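Local coordinates for protein TqaA (Penicillium aethiopicum, PDB 5EJD) that is probably a nonribosomal peptide synthetase, of which this piece is the C-terminal condensation-type domain, holding 4'-phosphopantetheine in its pocket, at residues Asn62-Gly67 / His160-Ile165. Sequence-based numbering, arbitrary orientation.
Sequences NWTIKG and HVVLTI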
loop_
_atom_site.group_PDB
_atom_site.type_symbol
_atom_site.label_atom_id
_atom_site.label_comp_id
_atom_site.label_asym_id
_atom_site.label_seq_id
_atom_site.Cartn_x
_atom_site.Cartn_y
_atom_site.Cartn_z
ATOM N N ASN A 62 8.222 -15.169 -6.225
ATOM C CA ASN A 62 8.683 -16.403 -6.808
ATOM C C ASN A 62 7.489 -17.304 -7.149
ATOM O O ASN A 62 6.621 -17.571 -6.309
ATOM C CB ASN A 62 9.531 -17.182 -5.809
ATOM C CG ASN A 62 10.601 -16.352 -5.143
ATOM O OD1 ASN A 62 10.798 -16.489 -3.924
ATOM N ND2 ASN A 62 11.268 -15.495 -5.866
ATOM N N TRP A 63 7.453 -17.785 -8.382
ATOM C CA TRP A 63 6.374 -18.645 -8.838
ATOM C C TRP A 63 6.968 -19.940 -9.307
ATOM O O TRP A 63 7.735 -19.958 -10.295
ATOM C CB TRP A 63 5.654 -17.961 -9.963
ATOM C CG TRP A 63 4.975 -16.729 -9.527
ATOM C CD1 TRP A 63 5.420 -15.445 -9.700
ATOM C CD2 TRP A 63 3.734 -16.624 -8.822
ATOM N NE1 TRP A 63 4.538 -14.562 -9.154
ATOM C CE2 TRP A 63 3.483 -15.256 -8.627
ATOM C CE3 TRP A 63 2.819 -17.543 -8.350
ATOM C CZ2 TRP A 63 2.346 -14.790 -7.985
ATOM C CZ3 TRP A 63 1.680 -17.086 -7.698
ATOM C CH2 TRP A 63 1.454 -15.720 -7.527
ATOM N N THR A 64 6.689 -21.012 -8.567
ATOM C CA THR A 64 7.125 -22.354 -8.971
ATOM C C THR A 64 6.070 -22.939 -9.885
ATOM O O THR A 64 4.912 -23.114 -9.478
ATOM C CB THR A 64 7.281 -23.291 -7.766
ATOM O OG1 THR A 64 8.206 -22.718 -6.856
ATOM C CG2 THR A 64 7.833 -24.624 -8.195
ATOM N N ILE A 65 6.464 -23.233 -11.111
ATOM C CA ILE A 65 5.550 -23.704 -12.155
ATOM C C ILE A 65 5.903 -25.142 -12.562
ATOM O O ILE A 65 7.007 -25.376 -13.035
ATOM C CB ILE A 65 5.694 -22.798 -13.361
ATOM C CG1 ILE A 65 5.505 -21.332 -12.937
ATOM C CG2 ILE A 65 4.711 -23.170 -14.437
ATOM C CD1 ILE A 65 5.808 -20.344 -14.042
ATOM N N LYS A 66 4.969 -26.078 -12.406
ATOM C CA LYS A 66 5.156 -27.491 -12.792
ATOM C C LYS A 66 4.129 -28.007 -13.788
ATOM O O LYS A 66 2.931 -27.781 -13.630
ATOM C CB LYS A 66 5.059 -28.368 -11.576
ATOM C CG LYS A 66 6.247 -28.226 -10.668
ATOM C CD LYS A 66 6.060 -29.040 -9.422
ATOM C CE LYS A 66 7.231 -28.831 -8.498
ATOM N NZ LYS A 66 6.895 -29.310 -7.134
ATOM N N GLY A 67 4.602 -28.708 -14.814
ATOM C CA GLY A 67 3.736 -29.281 -15.842
ATOM C C GLY A 67 4.435 -29.396 -17.190
ATOM O O GLY A 67 5.406 -28.704 -17.452
ATOM N N HIS A 160 9.660 -28.163 -14.517
ATOM C CA HIS A 160 9.710 -27.635 -13.179
ATOM C C HIS A 160 10.584 -26.373 -13.295
ATOM O O HIS A 160 11.795 -26.440 -13.538
ATOM C CB HIS A 160 10.348 -28.627 -12.230
ATOM C CG HIS A 160 10.430 -28.140 -10.823
ATOM N ND1 HIS A 160 10.897 -28.911 -9.789
ATOM C CD2 HIS A 160 10.123 -26.939 -10.277
ATOM C CE1 HIS A 160 10.846 -28.223 -8.661
ATOM N NE2 HIS A 160 10.374 -27.023 -8.930
ATOM N N VAL A 161 9.964 -25.223 -13.105
ATOM C CA VAL A 161 10.619 -23.943 -13.378
ATOM C C VAL A 161 10.289 -22.996 -12.239
ATOM O O VAL A 161 9.214 -23.067 -11.669
ATOM C CB VAL A 161 10.075 -23.434 -14.667
ATOM C CG1 VAL A 161 10.201 -21.944 -14.762
ATOM C CG2 VAL A 161 10.790 -24.102 -15.810
ATOM N N VAL A 162 11.229 -22.154 -11.851
ATOM C CA VAL A 162 10.904 -21.079 -10.955
ATOM C C VAL A 162 11.098 -19.790 -11.683
ATOM O O VAL A 162 12.159 -19.522 -12.202
ATOM C CB VAL A 162 11.745 -21.081 -9.713
ATOM C CG1 VAL A 162 11.378 -19.877 -8.864
ATOM C CG2 VAL A 162 11.493 -22.350 -8.908
ATOM N N LEU A 163 10.044 -18.978 -11.691
ATOM C CA LEU A 163 10.089 -17.623 -12.213
ATOM C C LEU A 163 10.138 -16.639 -11.047
ATOM O O LEU A 163 9.312 -16.706 -10.156
ATOM C CB LEU A 163 8.849 -17.339 -13.054
ATOM C CG LEU A 163 8.642 -15.876 -13.468
ATOM C CD1 LEU A 163 9.564 -15.496 -14.597
ATOM C CD2 LEU A 163 7.215 -15.700 -13.896
ATOM N N THR A 164 10.999 -15.645 -11.167
ATOM C CA THR A 164 11.192 -14.665 -10.139
ATOM C C THR A 164 11.079 -13.247 -10.689
ATOM O O THR A 164 11.616 -12.928 -11.735
ATOM C CB THR A 164 12.552 -14.956 -9.540
ATOM O OG1 THR A 164 12.360 -15.941 -8.519
ATOM C CG2 THR A 164 13.214 -13.788 -8.988
ATOM N N ILE A 165 10.372 -12.389 -9.952
ATOM C CA ILE A 165 10.310 -10.954 -10.208
ATOM C C ILE A 165 10.880 -10.261 -8.982
ATOM O O ILE A 165 10.302 -10.359 -7.896
ATOM C CB ILE A 165 8.858 -10.490 -10.386
ATOM C CG1 ILE A 165 8.152 -11.511 -11.267
ATOM C CG2 ILE A 165 8.825 -9.073 -10.965
ATOM C CD1 ILE A 165 6.733 -11.197 -11.710
#
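With CG of H160 anti to the backbone N (chi1 -180°) and the K66 chain extended beyond CG, the two side chains run side by side in the same direction, and CE of K66 comes to rest over one face of the imidazole. This CH-pi contact is nearly central, CE lying 3.6 Å from the centroid of the H160 ring. CG2 of T64 approaches the same ring obliquely, 3.6 Å from NE2 of H160. Replacing H160 by an alanine is likely to leave the K66 chain without the ring it lies over and the T64 methyl without this neighbour.

On the sheet face that K66 and H160 share with T64, V162, N62 and T164, CG2 of V162 meets OG1 of T64 at 3.9 Å, and ND2 of N62 makes a weak, bent hydrogen bond to OG1 of T164 (2.9 Å, 128° at the hydrogen). The N62 amide has a stronger partner in S60, while P123 and C127 of helix 123-135 pack against V162.

W63, I65, V161 and L163 line the other face. CD1 of I65 reaches CB of L163 at 4.4 Å, and the W63 indole meets F181 edge-to-face and Y411 with the ring planes at about 60°.

Backbone pairing joins the two strands. W63 with L163 and I65 with V161 form hydrogen-bonded pairs, each linked by two reciprocal N-H...O bonds; the straightest, from I65 N to V161 O, spans 2.8 Å. Non-hydrogen-bonded pairs alternate with them and add CA-H...O contacts.

Strand 408-416 flanks 58-66 and strand 149-154 flanks 160-168, so this antiparallel ladder forms the interior of a mixed sheet, with helix 123-135 on one face and F181 of helix 177-188, L390 and L392 on the other, as in the N-terminal half of the CoA-dependent acyltransferase-like fold of condensation domains.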